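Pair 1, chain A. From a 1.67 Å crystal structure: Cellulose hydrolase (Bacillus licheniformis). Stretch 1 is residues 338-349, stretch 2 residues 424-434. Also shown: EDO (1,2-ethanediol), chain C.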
# COMPACT_ATOMS: atom_id res chain seq x y z
N ILE A 338 -6.17 -4.25 -18.48
CA ILE A 338 -7.08 -4.06 -17.36
C ILE A 338 -8.53 -4.19 -17.84
O ILE A 338 -8.95 -3.49 -18.78
CB ILE A 338 -6.87 -2.67 -16.69
CG1 ILE A 338 -5.40 -2.45 -16.31
CG2 ILE A 338 -7.76 -2.53 -15.47
CD1 ILE A 338 -4.89 -3.36 -15.18
N ILE A 339 -9.29 -5.11 -17.23
CA ILE A 339 -10.70 -5.28 -17.57
C ILE A 339 -11.63 -4.46 -16.67
O ILE A 339 -11.31 -4.16 -15.52
CB ILE A 339 -11.14 -6.77 -17.48
CG1 ILE A 339 -11.11 -7.27 -16.03
CG2 ILE A 339 -10.28 -7.65 -18.39
CD1 ILE A 339 -11.70 -8.66 -15.84
N LYS A 340 -12.79 -4.10 -17.22
CA LYS A 340 -13.86 -3.41 -16.48
C LYS A 340 -15.21 -3.94 -16.95
O LYS A 340 -15.56 -3.80 -18.12
CB LYS A 340 -13.78 -1.89 -16.68
CG LYS A 340 -14.51 -1.07 -15.63
CD LYS A 340 -14.26 0.42 -15.80
CE LYS A 340 -14.92 1.23 -14.69
NZ LYS A 340 -14.84 2.69 -14.94
N PRO A 341 -16.00 -4.53 -16.03
CA PRO A 341 -15.75 -4.62 -14.59
C PRO A 341 -14.87 -5.79 -14.21
O PRO A 341 -14.77 -6.76 -14.96
CB PRO A 341 -17.16 -4.80 -14.01
CG PRO A 341 -17.87 -5.60 -15.07
CD PRO A 341 -17.29 -5.15 -16.40
N ALA A 342 -14.25 -5.71 -13.04
CA ALA A 342 -13.50 -6.83 -12.49
C ALA A 342 -14.39 -7.69 -11.60
O ALA A 342 -14.13 -8.88 -11.41
CB ALA A 342 -12.29 -6.33 -11.71
N ASP A 343 -15.42 -7.07 -11.04
CA ASP A 343 -16.43 -7.78 -10.27
C ASP A 343 -17.79 -7.62 -10.94
O ASP A 343 -18.30 -6.51 -11.07
CB ASP A 343 -16.51 -7.26 -8.83
CG ASP A 343 -15.50 -7.91 -7.91
OD1 ASP A 343 -15.20 -9.12 -8.08
OD2 ASP A 343 -15.01 -7.23 -6.99
N LEU A 344 -18.37 -8.73 -11.37
CA LEU A 344 -19.68 -8.67 -12.00
C LEU A 344 -20.76 -9.11 -11.02
O LEU A 344 -20.80 -10.28 -10.62
CB LEU A 344 -19.70 -9.54 -13.26
CG LEU A 344 -21.04 -9.59 -13.99
CD1 LEU A 344 -21.41 -8.17 -14.41
CD2 LEU A 344 -20.95 -10.51 -15.20
N PHE A 345 -21.63 -8.18 -10.62
CA PHE A 345 -22.72 -8.44 -9.69
C PHE A 345 -24.03 -8.74 -10.42
O PHE A 345 -24.51 -7.93 -11.22
CB PHE A 345 -22.93 -7.25 -8.75
CG PHE A 345 -21.82 -7.04 -7.75
CD1 PHE A 345 -21.86 -7.66 -6.50
CD2 PHE A 345 -20.74 -6.23 -8.06
CE1 PHE A 345 -20.84 -7.45 -5.58
CE2 PHE A 345 -19.71 -6.04 -7.14
CZ PHE A 345 -19.77 -6.64 -5.90
N ILE A 346 -24.61 -9.90 -10.16
CA ILE A 346 -25.90 -10.27 -10.74
C ILE A 346 -26.90 -10.49 -9.60
O ILE A 346 -26.64 -11.26 -8.68
CB ILE A 346 -25.77 -11.54 -11.63
CG1 ILE A 346 -24.94 -11.23 -12.88
CG2 ILE A 346 -27.14 -12.08 -12.03
CD1 ILE A 346 -24.46 -12.44 -13.61
N LYS A 347 -28.03 -9.80 -9.66
CA LYS A 347 -29.00 -9.92 -8.57
C LYS A 347 -29.85 -11.16 -8.74
O LYS A 347 -30.28 -11.49 -9.85
CB LYS A 347 -29.89 -8.68 -8.50
CG LYS A 347 -30.84 -8.67 -7.31
CD LYS A 347 -31.41 -7.28 -7.11
CE LYS A 347 -32.35 -7.24 -5.91
NZ LYS A 347 -32.91 -5.88 -5.72
N LYS A 348 -30.08 -11.85 -7.63
CA LYS A 348 -30.93 -13.03 -7.60
C LYS A 348 -32.28 -12.71 -8.22
O LYS A 348 -32.95 -11.76 -7.80
CB LYS A 348 -31.11 -13.51 -6.15
CG LYS A 348 -31.57 -14.94 -6.00
CD LYS A 348 -31.15 -15.47 -4.63
CE LYS A 348 -31.69 -16.87 -4.37
NZ LYS A 348 -31.29 -17.34 -3.01
N GLY A 349 -32.67 -13.48 -9.22
CA GLY A 349 -33.97 -13.32 -9.84
C GLY A 349 -33.97 -12.41 -11.07
O GLY A 349 -34.92 -12.45 -11.85
N GLN A 424 -6.13 -11.22 -16.13
CA GLN A 424 -7.17 -10.54 -15.38
C GLN A 424 -8.21 -11.58 -14.96
O GLN A 424 -8.56 -12.48 -15.74
CB GLN A 424 -7.80 -9.45 -16.23
CG GLN A 424 -6.89 -8.26 -16.49
CD GLN A 424 -6.89 -7.28 -15.34
OE1 GLN A 424 -7.83 -6.51 -15.16
NE2 GLN A 424 -5.86 -7.34 -14.52
N VAL A 425 -8.69 -11.47 -13.73
CA VAL A 425 -9.70 -12.39 -13.20
C VAL A 425 -11.00 -11.67 -12.82
O VAL A 425 -10.99 -10.79 -11.96
CB VAL A 425 -9.19 -13.13 -11.96
CG1 VAL A 425 -10.28 -14.04 -11.39
CG2 VAL A 425 -7.91 -13.90 -12.28
N MET A 426 -12.11 -12.04 -13.45
CA MET A 426 -13.40 -11.43 -13.15
C MET A 426 -14.27 -12.35 -12.28
O MET A 426 -14.57 -13.47 -12.67
CB MET A 426 -14.14 -11.10 -14.45
CG MET A 426 -15.43 -10.31 -14.27
SD MET A 426 -16.27 -10.00 -15.84
CE MET A 426 -16.97 -11.60 -16.17
N ASP A 427 -14.66 -11.87 -11.10
CA ASP A 427 -15.57 -12.63 -10.25
C ASP A 427 -17.00 -12.45 -10.73
O ASP A 427 -17.42 -11.33 -11.01
CB ASP A 427 -15.46 -12.20 -8.78
CG ASP A 427 -14.21 -12.72 -8.09
OD1 ASP A 427 -13.35 -13.35 -8.74
OD2 ASP A 427 -14.08 -12.47 -6.88
N ILE A 428 -17.72 -13.56 -10.85
CA ILE A 428 -19.15 -13.51 -11.14
C ILE A 428 -19.87 -13.72 -9.81
O ILE A 428 -19.81 -14.79 -9.24
CB ILE A 428 -19.57 -14.57 -12.16
CG1 ILE A 428 -18.71 -14.46 -13.43
CG2 ILE A 428 -21.07 -14.45 -12.45
CD1 ILE A 428 -19.46 -14.00 -14.66
N ILE A 429 -20.54 -12.68 -9.33
CA ILE A 429 -21.08 -12.67 -7.97
C ILE A 429 -22.60 -12.61 -7.95
O ILE A 429 -23.19 -11.66 -8.47
CB ILE A 429 -20.54 -11.46 -7.18
CG1 ILE A 429 -19.01 -11.41 -7.24
CG2 ILE A 429 -21.04 -11.50 -5.74
CD1 ILE A 429 -18.41 -10.13 -6.64
N LEU A 430 -23.23 -13.62 -7.36
CA LEU A 430 -24.66 -13.57 -7.11
C LEU A 430 -24.95 -12.83 -5.81
O LEU A 430 -24.37 -13.15 -4.78
CB LEU A 430 -25.25 -14.98 -7.05
CG LEU A 430 -26.77 -15.13 -6.95
CD1 LEU A 430 -27.44 -14.62 -8.22
CD2 LEU A 430 -27.15 -16.59 -6.69
N TYR A 431 -25.84 -11.84 -5.86
CA TYR A 431 -26.19 -11.12 -4.63
C TYR A 431 -27.69 -10.96 -4.50
O TYR A 431 -28.44 -11.19 -5.46
CB TYR A 431 -25.52 -9.75 -4.56
CG TYR A 431 -26.23 -8.64 -5.32
CD1 TYR A 431 -26.01 -8.46 -6.68
CD2 TYR A 431 -27.11 -7.78 -4.68
CE1 TYR A 431 -26.65 -7.45 -7.37
CE2 TYR A 431 -27.76 -6.77 -5.36
CZ TYR A 431 -27.52 -6.61 -6.71
OH TYR A 431 -28.16 -5.61 -7.40
N ASP A 432 -28.11 -10.58 -3.30
CA ASP A 432 -29.51 -10.29 -3.01
C ASP A 432 -29.53 -9.13 -2.02
O ASP A 432 -28.47 -8.75 -1.51
CB ASP A 432 -30.22 -11.52 -2.45
CG ASP A 432 -31.69 -11.54 -2.80
OD1 ASP A 432 -32.23 -10.51 -3.26
OD2 ASP A 432 -32.32 -12.61 -2.62
N ASP A 433 -30.71 -8.57 -1.76
CA ASP A 433 -30.83 -7.47 -0.81
C ASP A 433 -30.21 -7.87 0.54
O ASP A 433 -30.54 -8.92 1.09
CB ASP A 433 -32.30 -7.07 -0.58
CG ASP A 433 -33.05 -6.75 -1.87
OD1 ASP A 433 -32.53 -6.01 -2.73
OD2 ASP A 433 -34.19 -7.24 -2.02
N PRO A 434 -29.30 -7.04 1.06
CA PRO A 434 -28.73 -7.30 2.39
C PRO A 434 -29.80 -7.23 3.47
O PRO A 434 -30.73 -6.45 3.34
CB PRO A 434 -27.71 -6.17 2.56
CG PRO A 434 -28.22 -5.07 1.68
CD PRO A 434 -28.84 -5.76 0.49
C1 EDO C . -30.00 -15.49 -10.95
O1 EDO C . -31.03 -15.56 -9.95
C2 EDO C . -30.42 -14.48 -12.01
O2 EDO C . -31.70 -14.85 -12.55
O HOH W 1 -30.05 -4.02 -6.14
O HOH W 2 -34.25 -10.78 -5.21
O HOH W 3 -31.86 -14.69 -1.31

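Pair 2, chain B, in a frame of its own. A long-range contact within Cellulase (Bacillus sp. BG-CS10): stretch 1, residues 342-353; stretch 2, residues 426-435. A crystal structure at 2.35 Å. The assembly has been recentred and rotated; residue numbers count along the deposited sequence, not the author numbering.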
# COMPACT_ATOMS: atom_id res chain seq x y z
N THR B 342 -12.54 -12.95 9.22
CA THR B 342 -11.46 -12.34 9.98
C THR B 342 -11.85 -12.42 11.45
O THR B 342 -12.84 -13.06 11.79
CB THR B 342 -11.19 -10.88 9.55
OG1 THR B 342 -12.35 -10.08 9.80
CG2 THR B 342 -10.86 -10.81 8.06
N ALA B 343 -11.07 -11.77 12.30
CA ALA B 343 -11.42 -11.66 13.71
C ALA B 343 -11.01 -10.28 14.22
O ALA B 343 -10.30 -9.55 13.54
CB ALA B 343 -10.76 -12.76 14.52
N GLU B 344 -11.46 -9.93 15.43
CA GLU B 344 -11.18 -8.62 16.01
C GLU B 344 -9.68 -8.37 16.16
O GLU B 344 -9.24 -7.23 16.26
CB GLU B 344 -11.88 -8.48 17.36
CG GLU B 344 -11.45 -9.52 18.38
CD GLU B 344 -12.19 -9.39 19.70
OE1 GLU B 344 -12.72 -8.29 19.98
OE2 GLU B 344 -12.22 -10.38 20.46
N SER B 345 -8.91 -9.45 16.17
CA SER B 345 -7.46 -9.38 16.34
C SER B 345 -6.83 -10.67 15.83
O SER B 345 -7.48 -11.72 15.80
CB SER B 345 -7.11 -9.14 17.80
OG SER B 345 -5.74 -9.41 18.05
N ASN B 346 -5.57 -10.60 15.41
CA ASN B 346 -4.85 -11.81 15.03
C ASN B 346 -3.98 -12.28 16.19
O ASN B 346 -3.14 -13.17 16.04
CB ASN B 346 -4.01 -11.58 13.77
CG ASN B 346 -2.74 -10.80 14.06
OD1 ASN B 346 -2.76 -9.80 14.77
ND2 ASN B 346 -1.62 -11.26 13.51
N LEU B 347 -4.18 -11.66 17.34
CA LEU B 347 -3.41 -11.96 18.54
C LEU B 347 -4.30 -12.49 19.66
O LEU B 347 -5.43 -12.04 19.84
CB LEU B 347 -2.67 -10.71 19.03
CG LEU B 347 -1.78 -9.96 18.04
CD1 LEU B 347 -1.13 -8.77 18.72
CD2 LEU B 347 -0.72 -10.89 17.44
N ILE B 348 -3.76 -13.45 20.41
CA ILE B 348 -4.36 -13.91 21.66
C ILE B 348 -3.36 -13.73 22.78
O ILE B 348 -2.32 -14.39 22.81
CB ILE B 348 -4.76 -15.39 21.58
CG1 ILE B 348 -5.79 -15.62 20.48
CG2 ILE B 348 -5.29 -15.87 22.93
CD1 ILE B 348 -6.07 -17.08 20.23
N HIS B 349 -3.66 -12.82 23.71
CA HIS B 349 -2.75 -12.55 24.81
C HIS B 349 -3.08 -13.33 26.07
O HIS B 349 -4.23 -13.37 26.51
CB HIS B 349 -2.73 -11.05 25.13
CG HIS B 349 -2.31 -10.20 23.98
ND1 HIS B 349 -3.20 -9.67 23.08
CD2 HIS B 349 -1.08 -9.79 23.58
CE1 HIS B 349 -2.55 -8.96 22.18
NE2 HIS B 349 -1.26 -9.02 22.45
N VAL B 350 -2.06 -13.94 26.65
CA VAL B 350 -2.18 -14.59 27.94
C VAL B 350 -1.09 -14.06 28.87
O VAL B 350 0.09 -14.10 28.54
CB VAL B 350 -2.06 -16.12 27.80
CG1 VAL B 350 -1.91 -16.77 29.16
CG2 VAL B 350 -3.27 -16.68 27.05
N ARG B 351 -1.50 -13.53 30.01
CA ARG B 351 -0.55 -13.00 30.98
C ARG B 351 0.22 -14.13 31.65
O ARG B 351 -0.37 -15.02 32.26
CB ARG B 351 -1.27 -12.14 32.02
CG ARG B 351 -1.54 -10.73 31.55
CD ARG B 351 -0.24 -9.93 31.49
NE ARG B 351 0.20 -9.53 32.82
CZ ARG B 351 0.25 -8.27 33.24
NH1 ARG B 351 -0.09 -7.29 32.42
NH2 ARG B 351 0.66 -8.00 34.47
N ASP B 352 1.55 -14.09 31.54
CA ASP B 352 2.39 -15.10 32.18
C ASP B 352 2.32 -14.92 33.69
O ASP B 352 2.39 -13.80 34.19
CB ASP B 352 3.83 -15.00 31.68
CG ASP B 352 4.72 -16.11 32.22
OD1 ASP B 352 4.50 -17.29 31.86
OD2 ASP B 352 5.65 -15.80 33.00
N GLY B 353 2.18 -16.02 34.42
CA GLY B 353 2.06 -15.94 35.87
C GLY B 353 0.71 -15.38 36.29
O GLY B 353 0.59 -14.65 37.27
N HIS B 426 -4.91 -16.69 11.11
CA HIS B 426 -3.88 -17.19 12.02
C HIS B 426 -3.77 -16.37 13.29
O HIS B 426 -3.29 -15.24 13.27
CB HIS B 426 -2.52 -17.23 11.32
CG HIS B 426 -2.52 -18.08 10.09
ND1 HIS B 426 -2.97 -17.62 8.87
CD2 HIS B 426 -2.14 -19.36 9.89
CE1 HIS B 426 -2.87 -18.59 7.98
NE2 HIS B 426 -2.36 -19.65 8.57
N PHE B 427 -4.21 -16.95 14.40
CA PHE B 427 -4.01 -16.34 15.71
C PHE B 427 -2.61 -16.61 16.23
O PHE B 427 -2.17 -17.76 16.29
CB PHE B 427 -5.03 -16.87 16.71
CG PHE B 427 -6.45 -16.53 16.38
CD1 PHE B 427 -6.91 -15.23 16.52
CD2 PHE B 427 -7.32 -17.50 15.93
CE1 PHE B 427 -8.22 -14.90 16.21
CE2 PHE B 427 -8.64 -17.19 15.63
CZ PHE B 427 -9.09 -15.89 15.76
N GLN B 428 -1.91 -15.54 16.61
CA GLN B 428 -0.65 -15.67 17.32
C GLN B 428 -0.94 -15.73 18.82
O GLN B 428 -1.52 -14.80 19.38
CB GLN B 428 0.28 -14.49 17.00
CG GLN B 428 0.35 -14.12 15.51
CD GLN B 428 1.13 -15.13 14.68
OE1 GLN B 428 2.25 -15.51 15.03
NE2 GLN B 428 0.54 -15.57 13.58
N LEU B 429 -0.57 -16.83 19.46
CA LEU B 429 -0.78 -16.98 20.89
C LEU B 429 0.39 -16.37 21.66
O LEU B 429 1.45 -16.98 21.79
CB LEU B 429 -0.96 -18.46 21.25
CG LEU B 429 -1.18 -18.85 22.71
CD1 LEU B 429 -2.29 -18.03 23.35
CD2 LEU B 429 -1.51 -20.34 22.80
N GLN B 430 0.19 -15.14 22.14
CA GLN B 430 1.25 -14.39 22.80
C GLN B 430 1.26 -14.56 24.32
O GLN B 430 0.29 -14.18 24.99
CB GLN B 430 1.12 -12.89 22.47
CG GLN B 430 1.14 -12.54 20.98
CD GLN B 430 2.44 -12.92 20.30
OE1 GLN B 430 2.47 -13.78 19.43
NE2 GLN B 430 3.53 -12.27 20.70
N ASN B 431 2.34 -15.11 24.86
CA ASN B 431 2.57 -15.08 26.30
C ASN B 431 3.23 -13.76 26.67
O ASN B 431 4.38 -13.52 26.32
CB ASN B 431 3.45 -16.26 26.74
CG ASN B 431 3.35 -16.55 28.24
OD1 ASN B 431 2.44 -16.07 28.92
ND2 ASN B 431 4.29 -17.34 28.76
N VAL B 432 2.50 -12.89 27.36
CA VAL B 432 3.07 -11.58 27.66
C VAL B 432 3.26 -11.34 29.15
O VAL B 432 2.64 -11.99 30.00
CB VAL B 432 2.19 -10.44 27.10
CG1 VAL B 432 2.06 -10.58 25.59
CG2 VAL B 432 0.83 -10.44 27.77
N ASP B 433 4.14 -10.40 29.44
CA ASP B 433 4.22 -9.77 30.73
C ASP B 433 4.07 -8.27 30.49
O ASP B 433 4.14 -7.80 29.35
CB ASP B 433 5.54 -10.09 31.42
CG ASP B 433 5.36 -10.39 32.89
OD1 ASP B 433 4.63 -9.63 33.58
OD2 ASP B 433 5.95 -11.40 33.36
N GLU B 434 3.87 -7.51 31.56
CA GLU B 434 3.79 -6.07 31.43
C GLU B 434 5.12 -5.50 30.93
O GLU B 434 6.16 -5.69 31.58
CB GLU B 434 3.42 -5.44 32.76
CG GLU B 434 3.42 -3.92 32.76
CD GLU B 434 3.56 -3.34 34.15
OE1 GLU B 434 4.51 -3.72 34.87
OE2 GLU B 434 2.71 -2.50 34.53
N PRO B 435 5.09 -4.80 29.78
CA PRO B 435 6.32 -4.23 29.20
C PRO B 435 6.97 -3.19 30.12
O PRO B 435 6.29 -2.50 30.87
CB PRO B 435 5.84 -3.60 27.89
CG PRO B 435 4.38 -3.38 28.06
CD PRO B 435 3.90 -4.47 28.98
O HOH W 4 -1.41 -13.89 12.26

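Both pairs are two parallel neighbouring strands held by the same ladder of backbone hydrogen bonds. Fourteen central residues superpose with an RMSD of 0.5 Å. The strand axes cross at -29° in pair 1 and -19° in pair 2. In pair 1 the register runs from Asp A343 beside Asp A427 to Lys A347 beside Tyr A431. In pair 2 it runs from Leu B347 beside Gln B428 to Arg B351 beside Val B432.

The ladders match rung for rung. Leu A344 N donates to Asp A427 O at 2.8 Å, and Ile B348 N donates to Gln B428 O at 2.8 Å. The last rungs are Lys A348 N to Tyr A431 O and Asp B352 N to Val B432 O, both 2.8 Å.

One face is apolar in both pairs over most of its length. Leu A344 and Ile A346 match Ile B348 and Val B350, and Ile A428 matches Leu B429. Leu A344 CD2 lies 3.8 Å from Ile A428 CD1. Ile B348 CG2 lies 3.7 Å from Leu B429 CD1. The branched chains differ, but the closest approaches are nearly equal. Further along, Leu A430 matches Asn B431, with side-chain centres 0.3 Å apart. The chemistry changes there: Asn B431 ND2 donates to Asp B352 OD1 at 3.1 Å, while Leu A430 CD1 lies 3.9 Å from Lys A348 N.

The other face differs more. Ile A429 CD1 sits over the ring of Phe A345, 4.1 Å from its centroid, in a CH-pi contact. At the matching positions, His B349 CD2 is 4.0 Å from Gln B430 CB. Val B432, which matches Tyr A431, sets CG1 at the edge of the His B349 ring, as Tyr A431 sets CD1 at the edge of the Phe A345 ring. Asp A343 and Asp A427 bring like charges close, with OD1 of the first 3.7 Å from OD2 of the second. Leu B347 and Gln B428 take these places without charge, and Leu B347 CD2 packs 3.8 Å from Gln B428 CB.

A long basic side chain ends this face in both. Lys A347 lays its CG over the Tyr A431 ring, 4.3 Å from the centroid. It is extended, and its NZ forms a salt bridge with Asp A433 OD1 at 3.0 Å. Arg B351 is folded, with chi1 to chi3 all m. Its CD is 3.9 Å from Val B432 CG2, and Glu B434 N lies over one face of its guanidinium. Arg B351 NH2 remains 4.4 Å from Asp B433 OD1, beyond a salt bridge.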